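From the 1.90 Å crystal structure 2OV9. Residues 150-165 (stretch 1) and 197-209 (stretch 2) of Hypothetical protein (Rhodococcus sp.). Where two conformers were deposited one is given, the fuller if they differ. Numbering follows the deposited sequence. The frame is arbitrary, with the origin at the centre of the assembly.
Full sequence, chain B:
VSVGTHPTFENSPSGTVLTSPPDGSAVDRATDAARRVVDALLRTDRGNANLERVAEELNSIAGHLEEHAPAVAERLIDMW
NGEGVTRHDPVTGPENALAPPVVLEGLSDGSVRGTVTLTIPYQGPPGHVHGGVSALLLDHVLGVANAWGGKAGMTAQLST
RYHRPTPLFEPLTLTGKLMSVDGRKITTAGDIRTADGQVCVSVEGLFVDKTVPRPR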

# COMPACT_ATOMS: atom_id res chain seq x y z
N GLY B 150 9.70 -21.56 8.62
CA GLY B 150 9.11 -22.26 9.77
C GLY B 150 9.08 -21.45 11.05
O GLY B 150 9.00 -22.02 12.15
N LYS B 151 9.13 -20.13 10.92
CA LYS B 151 9.09 -19.25 12.09
C LYS B 151 7.95 -18.23 11.99
O LYS B 151 7.36 -18.03 10.93
CB LYS B 151 10.43 -18.54 12.28
CG LYS B 151 11.53 -19.40 12.91
CD LYS B 151 11.26 -19.72 14.40
CE LYS B 151 11.58 -18.55 15.34
NZ LYS B 151 11.21 -18.78 16.79
N ALA B 152 7.64 -17.61 13.11
CA ALA B 152 6.53 -16.69 13.20
C ALA B 152 6.99 -15.60 14.12
O ALA B 152 7.53 -15.90 15.18
CB ALA B 152 5.33 -17.38 13.81
N GLY B 153 6.77 -14.36 13.75
CA GLY B 153 7.03 -13.26 14.68
C GLY B 153 6.29 -12.00 14.30
O GLY B 153 6.07 -11.74 13.12
N MSE B 154 5.87 -11.25 15.33
CA MSE B 154 5.32 -9.90 15.20
C MSE B 154 6.40 -8.96 14.70
O MSE B 154 7.53 -9.04 15.16
CB MSE B 154 4.89 -9.37 16.57
CG MSE B 154 3.48 -9.62 16.98
SE MSE B 154 3.13 -8.53 18.56
CE MSE B 154 2.87 -6.79 17.71
N THR B 155 6.06 -8.04 13.80
CA THR B 155 7.06 -7.09 13.32
C THR B 155 7.44 -6.15 14.46
O THR B 155 6.56 -5.65 15.17
CB THR B 155 6.57 -6.30 12.08
OG1 THR B 155 6.02 -7.20 11.11
CG2 THR B 155 7.73 -5.55 11.42
N ALA B 156 8.74 -5.97 14.67
CA ALA B 156 9.25 -5.04 15.69
C ALA B 156 9.92 -3.78 15.09
O ALA B 156 9.71 -2.67 15.58
CB ALA B 156 10.22 -5.76 16.62
N GLN B 157 10.74 -3.98 14.05
CA GLN B 157 11.45 -2.89 13.39
C GLN B 157 11.74 -3.24 11.94
O GLN B 157 12.07 -4.39 11.63
CB GLN B 157 12.78 -2.55 14.09
CG GLN B 157 13.20 -1.09 13.87
CD GLN B 157 14.70 -0.90 13.74
OE1 GLN B 157 15.45 -1.01 14.71
NE2 GLN B 157 15.14 -0.56 12.53
N LEU B 158 11.60 -2.26 11.06
CA LEU B 158 11.90 -2.46 9.66
C LEU B 158 12.87 -1.34 9.32
O LEU B 158 12.61 -0.18 9.65
CB LEU B 158 10.61 -2.35 8.84
CG LEU B 158 10.48 -2.89 7.42
CD1 LEU B 158 10.24 -4.40 7.45
CD2 LEU B 158 9.33 -2.14 6.69
N SER B 159 14.00 -1.67 8.71
CA SER B 159 14.93 -0.67 8.22
C SER B 159 15.08 -0.80 6.73
O SER B 159 15.69 -1.76 6.27
CB SER B 159 16.29 -0.85 8.86
OG SER B 159 16.14 -0.79 10.27
N THR B 160 14.54 0.17 5.98
CA THR B 160 14.56 0.09 4.52
C THR B 160 15.52 1.11 3.94
O THR B 160 15.48 2.28 4.31
CB THR B 160 13.13 0.31 3.96
OG1 THR B 160 12.20 -0.42 4.77
CG2 THR B 160 13.03 -0.16 2.51
N ARG B 161 16.38 0.65 3.04
CA ARG B 161 17.39 1.48 2.41
C ARG B 161 17.12 1.55 0.91
O ARG B 161 16.83 0.54 0.29
CB ARG B 161 18.80 0.90 2.69
CG ARG B 161 19.28 1.11 4.13
CD ARG B 161 20.81 0.91 4.31
NE ARG B 161 21.61 1.80 3.46
CZ ARG B 161 22.62 1.42 2.69
NH1 ARG B 161 23.04 0.14 2.66
NH2 ARG B 161 23.26 2.33 1.96
N TYR B 162 17.26 2.75 0.35
CA TYR B 162 16.92 3.01 -1.03
C TYR B 162 18.17 3.35 -1.81
O TYR B 162 18.82 4.36 -1.53
CB TYR B 162 15.89 4.16 -1.09
CG TYR B 162 14.59 3.80 -0.41
CD1 TYR B 162 13.52 3.28 -1.14
CD2 TYR B 162 14.45 3.94 0.97
CE1 TYR B 162 12.32 2.92 -0.50
CE2 TYR B 162 13.26 3.57 1.61
CZ TYR B 162 12.20 3.08 0.86
OH TYR B 162 11.03 2.72 1.50
N HIS B 163 18.48 2.52 -2.79
CA HIS B 163 19.76 2.56 -3.47
C HIS B 163 19.68 3.17 -4.86
O HIS B 163 20.55 3.94 -5.26
CB HIS B 163 20.32 1.13 -3.56
CG HIS B 163 20.37 0.42 -2.24
ND1 HIS B 163 21.42 0.58 -1.36
CD2 HIS B 163 19.50 -0.42 -1.64
CE1 HIS B 163 21.19 -0.14 -0.27
NE2 HIS B 163 20.03 -0.77 -0.42
N ARG B 164 18.64 2.78 -5.61
CA ARG B 164 18.46 3.18 -7.00
C ARG B 164 16.95 3.36 -7.21
O ARG B 164 16.16 2.68 -6.55
CB ARG B 164 18.95 2.08 -7.95
CG ARG B 164 20.36 1.61 -7.71
CD ARG B 164 20.74 0.45 -8.62
NE ARG B 164 20.69 0.81 -10.04
CZ ARG B 164 21.64 1.48 -10.70
NH1 ARG B 164 22.76 1.88 -10.08
NH2 ARG B 164 21.50 1.75 -11.99
N PRO B 165 16.55 4.30 -8.09
CA PRO B 165 15.14 4.42 -8.50
C PRO B 165 14.49 3.07 -8.82
O PRO B 165 15.12 2.19 -9.43
CB PRO B 165 15.23 5.27 -9.77
CG PRO B 165 16.40 6.20 -9.48
CD PRO B 165 17.40 5.35 -8.71
N GLY B 197 19.46 -7.29 -12.10
CA GLY B 197 19.99 -7.79 -10.85
C GLY B 197 20.34 -6.67 -9.89
O GLY B 197 20.55 -6.93 -8.70
N GLN B 198 20.39 -5.43 -10.36
CA GLN B 198 20.82 -4.35 -9.48
C GLN B 198 19.79 -4.11 -8.38
O GLN B 198 18.58 -4.14 -8.65
CB GLN B 198 21.10 -3.08 -10.27
CG GLN B 198 22.18 -3.30 -11.33
CD GLN B 198 22.74 -2.00 -11.85
OE1 GLN B 198 22.44 -1.59 -12.97
NE2 GLN B 198 23.55 -1.32 -11.03
N VAL B 199 20.25 -3.87 -7.15
CA VAL B 199 19.34 -3.64 -6.03
C VAL B 199 18.78 -2.21 -6.05
O VAL B 199 19.54 -1.23 -6.20
CB VAL B 199 20.06 -3.83 -4.69
CG1 VAL B 199 19.08 -3.61 -3.52
CG2 VAL B 199 20.68 -5.22 -4.60
N CYS B 200 17.46 -2.10 -5.91
CA CYS B 200 16.77 -0.82 -5.84
C CYS B 200 16.50 -0.46 -4.39
O CYS B 200 16.80 0.66 -3.94
CB CYS B 200 15.44 -0.92 -6.59
SG CYS B 200 15.70 -1.09 -8.33
N VAL B 201 15.91 -1.41 -3.66
CA VAL B 201 15.57 -1.22 -2.25
C VAL B 201 15.99 -2.46 -1.49
O VAL B 201 15.88 -3.59 -2.00
CB VAL B 201 14.06 -1.05 -2.04
CG1 VAL B 201 13.75 -0.58 -0.56
CG2 VAL B 201 13.52 -0.03 -3.01
N SER B 202 16.45 -2.29 -0.26
CA SER B 202 16.76 -3.44 0.56
C SER B 202 16.15 -3.19 1.93
O SER B 202 15.84 -2.07 2.27
CB SER B 202 18.29 -3.64 0.64
OG SER B 202 18.95 -2.56 1.30
N VAL B 203 15.98 -4.25 2.69
CA VAL B 203 15.40 -4.16 4.01
C VAL B 203 16.02 -5.17 4.96
O VAL B 203 16.48 -6.24 4.54
CB VAL B 203 13.86 -4.36 3.97
CG1 VAL B 203 13.50 -5.78 3.51
CG2 VAL B 203 13.22 -4.04 5.35
N GLU B 204 16.10 -4.75 6.23
CA GLU B 204 16.37 -5.63 7.37
C GLU B 204 15.20 -5.48 8.35
O GLU B 204 14.93 -4.35 8.81
CB GLU B 204 17.65 -5.20 8.10
CG GLU B 204 18.98 -5.59 7.44
CD GLU B 204 20.21 -5.07 8.18
OE1 GLU B 204 20.12 -4.76 9.40
OE2 GLU B 204 21.28 -4.96 7.55
N GLY B 205 14.54 -6.58 8.70
CA GLY B 205 13.46 -6.55 9.70
C GLY B 205 13.77 -7.41 10.91
O GLY B 205 14.45 -8.44 10.81
N LEU B 206 13.26 -6.97 12.05
CA LEU B 206 13.40 -7.68 13.31
C LEU B 206 12.01 -8.10 13.73
O LEU B 206 11.06 -7.31 13.65
CB LEU B 206 14.05 -6.79 14.37
CG LEU B 206 15.45 -6.24 14.07
CD1 LEU B 206 15.89 -5.23 15.13
CD2 LEU B 206 16.49 -7.38 13.94
N PHE B 207 11.90 -9.34 14.17
CA PHE B 207 10.61 -9.92 14.52
C PHE B 207 10.70 -10.58 15.88
O PHE B 207 11.80 -10.86 16.37
CB PHE B 207 10.16 -10.91 13.44
CG PHE B 207 9.95 -10.30 12.08
CD1 PHE B 207 8.68 -9.93 11.65
CD2 PHE B 207 11.03 -10.09 11.22
CE1 PHE B 207 8.48 -9.36 10.40
CE2 PHE B 207 10.85 -9.51 9.95
CZ PHE B 207 9.58 -9.15 9.53
N VAL B 208 9.55 -10.83 16.50
CA VAL B 208 9.51 -11.45 17.82
C VAL B 208 8.49 -12.59 17.84
O VAL B 208 7.28 -12.34 17.72
CB VAL B 208 9.17 -10.42 18.92
CG1 VAL B 208 9.41 -11.01 20.33
CG2 VAL B 208 9.98 -9.14 18.74
N ASP B 209 8.99 -13.83 17.94
CA ASP B 209 8.25 -15.05 18.36
C ASP B 209 8.66 -16.33 17.62
O ASP B 209 8.13 -17.42 17.88
CB ASP B 209 6.72 -14.88 18.33
CG ASP B 209 6.19 -14.35 19.63
OD1 ASP B 209 6.94 -14.38 20.63
OD2 ASP B 209 5.02 -13.89 19.66
O HOH W 1 15.95 -3.42 11.18

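Stretch 2 runs antiparallel to stretch 1, and backbone hydrogen bonds join them along most of their length. Near its start, the Gln198 side chain lies over one face of the Arg164 guanidinium. Val199 CG1 approaches His163 CD2 at 3.7 Å. Cys200 O accepts two hydrogen bonds, from His163 N at 2.8 Å and from Arg164 N at 3.3 Å. The chain turns a corner here.

Val201 packs CG1 over the Tyr162 ring, 4.1 Å from its centroid, a CH-pi contact. The same CG1 is 3.2 Å from Thr160 CG2. Ser202 pairs with Arg161 through both backbone bonds, Arg161 N to Ser202 O and Ser202 N to Arg161 O, each 2.9 Å. Its OG also hydrogen-bonds His163 NE2 at 2.7 Å, nearly in line.

Val203 CG2 meets Leu158 CG at 3.6 Å. Glu204 O accepts from Ser159 N at 2.8 Å, and a water links this carbonyl to Ser159 OG. Gly205 has no side chain; a CB there would clash with Phe207 CE2.

At Leu206 a bulge shifts the register. Its O takes Ala156 N at 2.9 Å and, weakly, Gln157 N at 3.4 Å. Phe207 CE1 lies 3.3 Å from Thr155 OG1. Val208 closes the ladder with two 3.0 Å bonds, Val208 N to Met154 O and Met154 N to Val208 O.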